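Local coordinates for putative branched-chain amino acid transport system substrate-binding protein (Rhodopseudomonas palustris, PDB 4F8J), which probably serves as the periplasmic substrate-binding component of an uptake system, and here holds 4'-hydroxycinnamic acid between its two lobes, at residues S77-T82 / L99-I104; M115-P120 / A284-D289; Y143-G148 / F172-T177. All coordinates share one frame; numbering follows the deposited sequence.

Interaction 1 of 3, residues S77-T82 / L99-I104. With HC4 (4'-hydroxycinnamic acid), chain E.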
loop_
_atom_site.group_PDB
_atom_site.type_symbol
_atom_site.label_atom_id
_atom_site.label_comp_id
_atom_site.label_asym_id
_atom_site.label_seq_id
_atom_site.Cartn_x
_atom_site.Cartn_y
_atom_site.Cartn_z
ATOM N N SER A 77 5.856 -3.771 5.138
ATOM C CA SER A 77 5.727 -3.652 3.698
ATOM C C SER A 77 4.609 -4.520 3.122
ATOM O O SER A 77 4.078 -4.237 2.039
ATOM C CB SER A 77 7.063 -4.037 3.036
ATOM O OG SER A 77 8.083 -3.137 3.418
ATOM N N VAL A 78 4.298 -5.608 3.813
ATOM C CA VAL A 78 3.256 -6.564 3.407
ATOM C C VAL A 78 2.345 -6.871 4.584
ATOM O O VAL A 78 2.660 -6.489 5.710
ATOM C CB VAL A 78 3.831 -7.830 2.754
ATOM C CG1 VAL A 78 4.451 -7.502 1.401
ATOM C CG2 VAL A 78 4.821 -8.555 3.673
ATOM N N THR A 79 1.187 -7.505 4.331
ATOM C CA THR A 79 0.136 -7.503 5.334
ATOM C C THR A 79 0.512 -8.280 6.606
ATOM O O THR A 79 0.302 -7.789 7.705
ATOM C CB THR A 79 -1.213 -7.941 4.749
ATOM O OG1 THR A 79 -1.586 -6.983 3.756
ATOM C CG2 THR A 79 -2.294 -8.012 5.837
ATOM N N PRO A 80 1.042 -9.511 6.489
ATOM C CA PRO A 80 1.275 -10.284 7.709
ATOM C C PRO A 80 2.141 -9.598 8.780
ATOM O O PRO A 80 1.731 -9.562 9.930
ATOM C CB PRO A 80 1.827 -11.628 7.180
ATOM C CG PRO A 80 1.281 -11.699 5.803
ATOM C CD PRO A 80 1.257 -10.314 5.267
ATOM N N PRO A 81 3.291 -9.022 8.432
ATOM C CA PRO A 81 4.073 -8.314 9.463
ATOM C C PRO A 81 3.399 -7.020 9.911
ATOM O O PRO A 81 3.636 -6.520 11.027
ATOM C CB PRO A 81 5.433 -8.092 8.781
ATOM C CG PRO A 81 5.085 -8.057 7.344
ATOM C CD PRO A 81 4.051 -9.134 7.186
ATOM N N THR A 82 2.559 -6.470 9.060
ATOM C CA THR A 82 1.844 -5.210 9.385
ATOM C C THR A 82 0.819 -5.473 10.477
ATOM O O THR A 82 0.645 -4.635 11.397
ATOM C CB THR A 82 1.213 -4.561 8.155
ATOM O OG1 THR A 82 2.246 -4.247 7.201
ATOM C CG2 THR A 82 0.459 -3.306 8.527
ATOM N N LEU A 99 2.058 0.601 6.465
ATOM C CA LEU A 99 2.539 0.794 5.093
ATOM C C LEU A 99 2.046 -0.323 4.150
ATOM O O LEU A 99 2.414 -0.336 2.981
ATOM C CB LEU A 99 4.071 0.994 5.082
ATOM C CG LEU A 99 4.632 2.110 5.942
ATOM C CD1 LEU A 99 6.172 2.179 5.821
ATOM C CD2 LEU A 99 3.986 3.495 5.615
ATOM N N ALA A 100 1.219 -1.219 4.678
ATOM C CA ALA A 100 0.496 -2.253 3.926
ATOM C C ALA A 100 -0.964 -2.229 4.360
ATOM O O ALA A 100 -1.269 -1.832 5.495
ATOM C CB ALA A 100 1.108 -3.622 4.162
ATOM N N PRO A 101 -1.928 -2.634 3.502
ATOM C CA PRO A 101 -3.356 -2.391 3.836
ATOM C C PRO A 101 -4.043 -3.523 4.659
ATOM O O PRO A 101 -4.869 -4.262 4.129
ATOM C CB PRO A 101 -4.011 -2.200 2.451
ATOM C CG PRO A 101 -3.209 -3.078 1.568
ATOM C CD PRO A 101 -1.789 -3.159 2.133
ATOM N N LEU A 102 -3.822 -3.517 5.964
ATOM C CA LEU A 102 -4.260 -4.581 6.818
ATOM C C LEU A 102 -5.739 -4.383 7.148
ATOM O O LEU A 102 -6.260 -3.261 7.047
ATOM C CB LEU A 102 -3.433 -4.640 8.096
ATOM C CG LEU A 102 -3.764 -3.570 9.140
ATOM C CD1 LEU A 102 -3.136 -3.918 10.491
ATOM C CD2 LEU A 102 -3.358 -2.208 8.622
ATOM N N PRO A 103 -6.388 -5.465 7.564
ATOM C CA PRO A 103 -7.726 -5.355 8.139
ATOM C C PRO A 103 -7.631 -4.619 9.470
ATOM O O PRO A 103 -7.052 -5.143 10.430
ATOM C CB PRO A 103 -8.139 -6.815 8.366
ATOM C CG PRO A 103 -7.133 -7.654 7.687
ATOM C CD PRO A 103 -5.894 -6.857 7.581
ATOM N N ILE A 104 -8.172 -3.413 9.536
ATOM C CA ILE A 104 -8.068 -2.627 10.792
ATOM C C ILE A 104 -9.383 -2.872 11.511
ATOM O O ILE A 104 -10.341 -2.117 11.373
ATOM C CB ILE A 104 -7.724 -1.096 10.603
ATOM C CG1 ILE A 104 -6.394 -0.909 9.901
ATOM C CG2 ILE A 104 -7.679 -0.376 11.960
ATOM C CD1 ILE A 104 -6.040 0.531 9.525
HETATM C C1 HC4 E . 0.556 -7.597 0.741
HETATM O O1 HC4 E . 0.128 -8.097 1.792
HETATM O O2 HC4 E . 1.484 -8.144 0.079
HETATM C C2 HC4 E . 0.042 -6.317 0.182
HETATM C C3 HC4 E . 0.932 -5.396 -0.183
HETATM C "C1'" HC4 E . 0.559 -4.006 -0.589
HETATM C "C2'" HC4 E . -0.639 -3.676 -1.253
HETATM C "C3'" HC4 E . -0.939 -2.352 -1.533
HETATM C "C4'" HC4 E . -0.093 -1.310 -1.204
HETATM C "C5'" HC4 E . 1.095 -1.629 -0.557
HETATM C "C6'" HC4 E . 1.381 -2.952 -0.270
HETATM O "O4'" HC4 E . -0.354 0.008 -1.492
#

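Interaction 2 of 3, residues M115-P120 / A284-D289. With HC4 (4'-hydroxycinnamic acid), chain E.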
loop_
_atom_site.group_PDB
_atom_site.type_symbol
_atom_site.label_atom_id
_atom_site.label_comp_id
_atom_site.label_asym_id
_atom_site.label_seq_id
_atom_site.Cartn_x
_atom_site.Cartn_y
_atom_site.Cartn_z
HETATM N N MSE A 115 -1.691 3.970 5.390
HETATM C CA MSE A 115 -1.387 4.744 4.194
HETATM C C MSE A 115 -1.934 4.121 2.908
HETATM O O MSE A 115 -2.493 4.832 2.079
HETATM C CB MSE A 115 0.130 4.976 4.058
HETATM C CG MSE A 115 0.817 5.807 5.093
HETATM SE SE MSE A 115 0.138 7.662 5.079
HETATM C CE MSE A 115 -0.846 7.351 6.311
ATOM N N PRO A 116 -1.757 2.816 2.693
ATOM C CA PRO A 116 -2.276 2.262 1.411
ATOM C C PRO A 116 -3.764 2.422 1.267
ATOM O O PRO A 116 -4.503 2.396 2.251
ATOM C CB PRO A 116 -1.887 0.784 1.485
ATOM C CG PRO A 116 -0.726 0.782 2.411
ATOM C CD PRO A 116 -1.075 1.765 3.468
ATOM N N GLN A 117 -4.218 2.531 0.029
ATOM C CA GLN A 117 -5.624 2.608 -0.224
ATOM C C GLN A 117 -6.359 1.359 0.260
ATOM O O GLN A 117 -5.865 0.235 0.087
ATOM C CB GLN A 117 -5.902 2.800 -1.696
ATOM C CG GLN A 117 -5.362 4.111 -2.287
ATOM C CD GLN A 117 -3.902 4.100 -2.628
ATOM O OE1 GLN A 117 -3.205 3.092 -2.488
ATOM N NE2 GLN A 117 -3.397 5.267 -3.037
ATOM N N PRO A 118 -7.531 1.543 0.863
ATOM C CA PRO A 118 -8.295 0.380 1.296
ATOM C C PRO A 118 -8.752 -0.444 0.098
ATOM O O PRO A 118 -9.026 0.101 -0.986
ATOM C CB PRO A 118 -9.462 0.980 2.058
ATOM C CG PRO A 118 -9.646 2.314 1.492
ATOM C CD PRO A 118 -8.287 2.786 1.061
ATOM N N ILE A 119 -8.801 -1.742 0.304
ATOM C CA ILE A 119 -9.161 -2.655 -0.772
ATOM C C ILE A 119 -10.450 -2.250 -1.501
ATOM O O ILE A 119 -10.446 -2.184 -2.738
ATOM C CB ILE A 119 -9.122 -4.143 -0.304
ATOM C CG1 ILE A 119 -7.693 -4.673 -0.349
ATOM C CG2 ILE A 119 -10.013 -5.027 -1.185
ATOM C CD1 ILE A 119 -6.699 -3.921 0.485
ATOM N N PRO A 120 -11.533 -1.896 -0.791
ATOM C CA PRO A 120 -12.753 -1.544 -1.545
ATOM C C PRO A 120 -12.674 -0.366 -2.501
ATOM O O PRO A 120 -13.382 -0.385 -3.522
ATOM C CB PRO A 120 -13.790 -1.323 -0.470
ATOM C CG PRO A 120 -13.310 -2.190 0.658
ATOM C CD PRO A 120 -11.810 -2.037 0.645
ATOM N N ALA A 284 7.267 3.493 -2.304
ATOM C CA ALA A 284 8.044 4.638 -1.845
ATOM C C ALA A 284 7.091 5.704 -1.321
ATOM O O ALA A 284 7.366 6.376 -0.363
ATOM C CB ALA A 284 8.871 5.220 -2.980
ATOM N N ALA A 285 5.958 5.869 -2.010
ATOM C CA ALA A 285 5.017 6.904 -1.684
ATOM C C ALA A 285 4.425 6.688 -0.271
ATOM O O ALA A 285 4.044 7.672 0.375
ATOM C CB ALA A 285 3.926 6.990 -2.746
ATOM N N HIS A 286 4.262 5.447 0.184
ATOM C CA HIS A 286 3.641 5.239 1.500
ATOM C C HIS A 286 4.495 5.749 2.647
ATOM O O HIS A 286 3.978 6.383 3.569
ATOM C CB HIS A 286 3.236 3.813 1.753
ATOM C CG HIS A 286 2.243 3.268 0.757
ATOM N ND1 HIS A 286 1.215 4.012 0.241
ATOM C CD2 HIS A 286 2.163 2.002 0.148
ATOM C CE1 HIS A 286 0.504 3.254 -0.621
ATOM N NE2 HIS A 286 1.053 2.032 -0.672
ATOM N N SER A 287 5.807 5.491 2.596
ATOM C CA SER A 287 6.664 6.023 3.665
ATOM C C SER A 287 6.807 7.533 3.524
ATOM O O SER A 287 6.754 8.248 4.524
ATOM C CB SER A 287 8.009 5.291 3.761
ATOM O OG SER A 287 8.667 5.468 2.541
ATOM N N PHE A 288 6.899 8.058 2.300
ATOM C CA PHE A 288 6.960 9.511 2.071
ATOM C C PHE A 288 5.694 10.166 2.632
ATOM O O PHE A 288 5.746 11.153 3.372
ATOM C CB PHE A 288 7.080 9.776 0.556
ATOM C CG PHE A 288 7.176 11.213 0.177
ATOM C CD1 PHE A 288 8.404 11.905 0.168
ATOM C CD2 PHE A 288 6.045 11.886 -0.201
ATOM C CE1 PHE A 288 8.455 13.227 -0.221
ATOM C CE2 PHE A 288 6.104 13.203 -0.591
ATOM C CZ PHE A 288 7.311 13.873 -0.587
ATOM N N ASP A 289 4.543 9.577 2.332
ATOM C CA ASP A 289 3.263 10.153 2.744
ATOM C C ASP A 289 3.106 10.074 4.267
ATOM O O ASP A 289 2.484 10.962 4.857
ATOM C CB ASP A 289 2.101 9.443 2.084
ATOM C CG ASP A 289 1.982 9.756 0.608
ATOM O OD1 ASP A 289 2.718 10.648 0.121
ATOM O OD2 ASP A 289 1.084 9.179 -0.056
HETATM C C1 HC4 E . 0.556 -7.597 0.741
HETATM O O1 HC4 E . 0.128 -8.097 1.792
HETATM O O2 HC4 E . 1.484 -8.144 0.079
HETATM C C2 HC4 E . 0.042 -6.317 0.182
HETATM C C3 HC4 E . 0.932 -5.396 -0.183
HETATM C "C1'" HC4 E . 0.559 -4.006 -0.589
HETATM C "C2'" HC4 E . -0.639 -3.676 -1.253
HETATM C "C3'" HC4 E . -0.939 -2.352 -1.533
HETATM C "C4'" HC4 E . -0.093 -1.310 -1.204
HETATM C "C5'" HC4 E . 1.095 -1.629 -0.557
HETATM C "C6'" HC4 E . 1.381 -2.952 -0.270
HETATM O "O4'" HC4 E . -0.354 0.008 -1.492
#

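Interaction 3 of 3, residues Y143-G148 / F172-T177. With HC4 (4'-hydroxycinnamic acid), chain E; SO4 (sulfate ion), chain I.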
loop_
_atom_site.group_PDB
_atom_site.type_symbol
_atom_site.label_atom_id
_atom_site.label_comp_id
_atom_site.label_asym_id
_atom_site.label_seq_id
_atom_site.Cartn_x
_atom_site.Cartn_y
_atom_site.Cartn_z
ATOM N N TYR A 143 -3.395 -14.627 -3.029
ATOM C CA TYR A 143 -2.723 -15.299 -1.911
ATOM C C TYR A 143 -3.705 -16.062 -1.050
ATOM O O TYR A 143 -4.845 -15.633 -0.847
ATOM C CB TYR A 143 -2.016 -14.319 -0.995
ATOM C CG TYR A 143 -0.918 -13.496 -1.618
ATOM C CD1 TYR A 143 -0.041 -14.042 -2.544
ATOM C CD2 TYR A 143 -0.673 -12.219 -1.171
ATOM C CE1 TYR A 143 1.000 -13.282 -3.092
ATOM C CE2 TYR A 143 0.339 -11.440 -1.708
ATOM C CZ TYR A 143 1.198 -11.978 -2.638
ATOM O OH TYR A 143 2.234 -11.229 -3.171
ATOM N N SER A 144 -3.207 -17.162 -0.471
ATOM C CA SER A 144 -3.915 -17.899 0.561
ATOM C C SER A 144 -3.631 -17.306 1.953
ATOM O O SER A 144 -3.213 -18.001 2.896
ATOM C CB SER A 144 -3.493 -19.377 0.516
ATOM O OG SER A 144 -2.072 -19.470 0.491
ATOM N N ASP A 145 -3.837 -16.005 2.108
ATOM C CA ASP A 145 -3.677 -15.366 3.407
ATOM C C ASP A 145 -4.606 -14.151 3.466
ATOM O O ASP A 145 -5.431 -13.963 2.566
ATOM C CB ASP A 145 -2.199 -15.003 3.648
ATOM C CG ASP A 145 -1.706 -13.819 2.823
ATOM O OD1 ASP A 145 -2.466 -13.157 2.088
ATOM O OD2 ASP A 145 -0.497 -13.553 2.930
ATOM N N SER A 146 -4.467 -13.343 4.509
ATOM C CA SER A 146 -5.390 -12.229 4.763
ATOM C C SER A 146 -5.546 -11.228 3.619
ATOM O O SER A 146 -6.664 -10.831 3.320
ATOM C CB SER A 146 -4.982 -11.478 6.019
ATOM O OG SER A 146 -5.992 -10.560 6.375
ATOM N N TYR A 147 -4.447 -10.836 2.983
ATOM C CA TYR A 147 -4.512 -9.945 1.824
ATOM C C TYR A 147 -5.310 -10.585 0.678
ATOM O O TYR A 147 -6.179 -9.944 0.064
ATOM C CB TYR A 147 -3.116 -9.542 1.356
ATOM C CG TYR A 147 -3.071 -8.582 0.189
ATOM C CD1 TYR A 147 -3.365 -7.255 0.365
ATOM C CD2 TYR A 147 -2.707 -9.000 -1.099
ATOM C CE1 TYR A 147 -3.313 -6.363 -0.690
ATOM C CE2 TYR A 147 -2.676 -8.115 -2.165
ATOM C CZ TYR A 147 -2.986 -6.784 -1.948
ATOM O OH TYR A 147 -2.955 -5.863 -2.949
ATOM N N GLY A 148 -4.996 -11.834 0.362
ATOM C CA GLY A 148 -5.768 -12.539 -0.677
ATOM C C GLY A 148 -7.222 -12.699 -0.300
ATOM O O GLY A 148 -8.103 -12.593 -1.158
ATOM N N PHE A 172 -2.716 -19.221 -4.068
ATOM C CA PHE A 172 -1.300 -19.633 -4.033
ATOM C C PHE A 172 -0.628 -18.948 -2.871
ATOM O O PHE A 172 -1.170 -18.009 -2.311
ATOM C CB PHE A 172 -0.553 -19.379 -5.355
ATOM C CG PHE A 172 -0.295 -17.936 -5.699
ATOM C CD1 PHE A 172 -1.308 -17.132 -6.206
ATOM C CD2 PHE A 172 0.990 -17.389 -5.570
ATOM C CE1 PHE A 172 -1.041 -15.831 -6.581
ATOM C CE2 PHE A 172 1.252 -16.073 -5.932
ATOM C CZ PHE A 172 0.222 -15.293 -6.430
ATOM N N ALA A 173 0.493 -19.501 -2.431
ATOM C CA ALA A 173 1.254 -18.917 -1.339
ATOM C C ALA A 173 2.355 -18.020 -1.871
ATOM O O ALA A 173 2.925 -18.256 -2.946
ATOM C CB ALA A 173 1.843 -20.010 -0.446
ATOM N N ARG A 174 2.663 -16.992 -1.089
ATOM C CA ARG A 174 3.644 -15.982 -1.467
ATOM C C ARG A 174 4.942 -16.569 -2.028
ATOM O O ARG A 174 5.431 -16.096 -3.055
ATOM C CB ARG A 174 3.961 -15.076 -0.263
ATOM C CG ARG A 174 2.841 -14.112 0.054
ATOM C CD ARG A 174 3.038 -13.449 1.413
ATOM N NE ARG A 174 1.834 -12.711 1.777
ATOM C CZ ARG A 174 1.621 -11.416 1.508
ATOM N NH1 ARG A 174 0.461 -10.887 1.822
ATOM N NH2 ARG A 174 2.549 -10.692 0.885
ATOM N N PRO A 175 5.504 -17.583 -1.353
ATOM C CA PRO A 175 6.791 -18.115 -1.848
ATOM C C PRO A 175 6.702 -19.008 -3.105
ATOM O O PRO A 175 7.744 -19.387 -3.678
ATOM C CB PRO A 175 7.317 -18.935 -0.651
ATOM C CG PRO A 175 6.407 -18.659 0.507
ATOM C CD PRO A 175 5.092 -18.259 -0.106
ATOM N N ASP A 176 5.502 -19.382 -3.525
ATOM C CA ASP A 176 5.362 -20.323 -4.620
ATOM C C ASP A 176 6.026 -19.809 -5.895
ATOM O O ASP A 176 5.850 -18.658 -6.296
ATOM C CB ASP A 176 3.893 -20.632 -4.938
ATOM C CG ASP A 176 3.173 -21.384 -3.828
ATOM O OD1 ASP A 176 3.815 -21.818 -2.851
ATOM O OD2 ASP A 176 1.931 -21.538 -3.946
ATOM N N THR A 177 6.764 -20.679 -6.576
ATOM C CA THR A 177 7.384 -20.273 -7.840
ATOM C C THR A 177 6.594 -20.703 -9.085
ATOM O O THR A 177 6.957 -20.333 -10.203
ATOM C CB THR A 177 8.808 -20.814 -7.923
ATOM O OG1 THR A 177 8.754 -22.232 -7.889
ATOM C CG2 THR A 177 9.618 -20.322 -6.748
HETATM C C1 HC4 E . 0.556 -7.597 0.741
HETATM O O1 HC4 E . 0.128 -8.097 1.792
HETATM O O2 HC4 E . 1.484 -8.144 0.079
HETATM C C2 HC4 E . 0.042 -6.317 0.182
HETATM C C3 HC4 E . 0.932 -5.396 -0.183
HETATM C "C1'" HC4 E . 0.559 -4.006 -0.589
HETATM C "C2'" HC4 E . -0.639 -3.676 -1.253
HETATM C "C3'" HC4 E . -0.939 -2.352 -1.533
HETATM C "C4'" HC4 E . -0.093 -1.310 -1.204
HETATM C "C5'" HC4 E . 1.095 -1.629 -0.557
HETATM C "C6'" HC4 E . 1.381 -2.952 -0.270
HETATM O "O4'" HC4 E . -0.354 0.008 -1.492
HETATM S S SO4 I . -6.211 -11.156 10.376
HETATM O O1 SO4 I . -5.652 -11.474 11.715
HETATM O O2 SO4 I . -7.186 -10.044 10.496
HETATM O O3 SO4 I . -5.110 -10.774 9.456
HETATM O O4 SO4 I . -6.909 -12.352 9.841
#

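Interaction 1 of 3, residues S77-T82 / L99-I104
The flat ring of 4'-hydroxycinnamic acid has P101 over one face, with CD 3.6 Å from ligand C2', and the backbone oxygen of S77 beyond its rim, 3.8 Å from C6'. At the ligand's other flat group, the carboxylate, T79 grips O1 twice, through its backbone N and through OG1, each at 2.8 Å. The hydroxyl reaches O1 because it stands anti to the carbonyl carbon (chi1 -63°), beside the very N-H that makes the other bond; V78 CG1 lies against O2. Segment 77-82 follows strand 72-75 and runs into the first turn of helix 79-92; segment 99-104 is the loop after the parallel strand 96-98 of the same lobe of the periplasmic binding protein fold. V78 is the N-cap of that helix, so the carboxylate meets its N-terminal end, whose dipole would probably stabilise the negative charge. Between the segments, A100 CB points into the first turn, 3.5 Å from V78 C and 3.3 Å from T82 OG1; the small side chain lets the loop come this close. That OG1 donates to V78 O at 2.7 Å from above the carbonyl plane, and the threonine's other branch, CG2, packs on L102 CD2 at 4.0 Å.

Interaction 2 of 3, residues M115-P120 / A284-D289
P116 lays its CG over one face of the H286 imidazole, 3.9 Å from the ring centroid and 16° off the ring normal, a CH-pi contact displaced somewhat toward the ring's rim. The proline's rigid pyrrolidine suits this place: besides covering the imidazole it turns CB toward the ligand, 3.4 Å from O4' of 4'-hydroxycinnamic acid. The same O4' lies near the plane of the imidazole, at its edge, and shares a hydrogen bond of 2.6 Å with H286 NE2, in which either partner could be the donor. H286 therefore has one face covered by carbon and NE2 turned to the phenol, a division of labour that suits a flat ring with polar edges. Its CG stands anti to the carbonyl carbon (chi1 -59°), which carries the ring off the helix toward P116. Q117 also comes to the ring edge, with OE1 4.2 Å from CE1, its amide plane 59° from the ring plane; this oxygen accepts a bond from Q282, itself a ligand-binding residue, so Q117 acts from the second shell. M115, a selenomethionine in this crystal, packs closer to the helix backbone. Its CB meets H286 CB at 4.0 Å, and a chain bent at chi2 and chi3 brings SE to 4.0 Å from D289 CB. The carboxylate of D289 is engaged instead by S329 and Q330. Segment 115-120 runs from strand 112-114 of one sheet to helix 119-132, which leads into strand 137-143 of the other. Such an interlobe crossing, lining the ligand cleft beside helix 282-302, which it packs against, is typical of the two-lobed periplasmic binding proteins.

Interaction 3 of 3, residues Y143-G148 / F172-T177
D145 OD2 accepts two bonds from R174, at 2.7 Å from NE and 3.0 Å from NH1, a side-on salt bridge in which both nitrogens meet one oxygen that lies in the guanidinium plane. The two residues stand in the loops at the C-terminal ends of neighbouring parallel strands, 137-143 and 165-172, joined through helix 146-161 as a beta-alpha-beta unit in one lobe of the periplasmic binding protein fold. With one edge held by D145, the guanidinium presents the other to the carboxylate of 4'-hydroxycinnamic acid, NH1 to O1 at 2.8 Å and NH2 to O2 at 2.9 Å. Arginine suits the place because its guanidinium can offer in-plane N-H groups to two carboxylates at once. Y143 supports the arm from one side: R174 CG sits over the centre of the tyrosine ring, 3.7 Å from its centroid, and CE2 of that ring covers a face of the guanidinium, while the phenol OH bonds to S199. A leucine at R174 would probably leave both the ligand carboxylate and D145 without their charged mate. Y147, its CG anti to the backbone N (chi1 -178°), turns a ring face to the ligand, CE1 lying 3.5 Å from C2. Deeper in, Y143 directs its edge at the face of F172, planes 64° apart. Where the strands part, S144 N donates to F172 O at 2.9 Å, and in the turn that carries R174, A173 N donates to D176 OD2, also at 2.9 Å.

From the N terminus, interaction 1 closes first: a short loop through helix 79-92 and strand 96-98 brings two strand ends of the first lobe together. The chain then opens interaction 2 at 115-120, where it leaves that lobe. Within the long loop that follows, interaction 3 is nested, pairing 143-148 with 172-177 across helix 146-161 in the second lobe. Only when the chain has returned to helix 282-302 does interaction 2 close, beside interaction 1, where L99 and A100 pack on P116. V78 and P80 also touch R174 across the cleft. All three contacts meet one ligand, interaction 3 mainly at its carboxylate, interaction 1 there and along the ring, interaction 2 at its phenol oxygen.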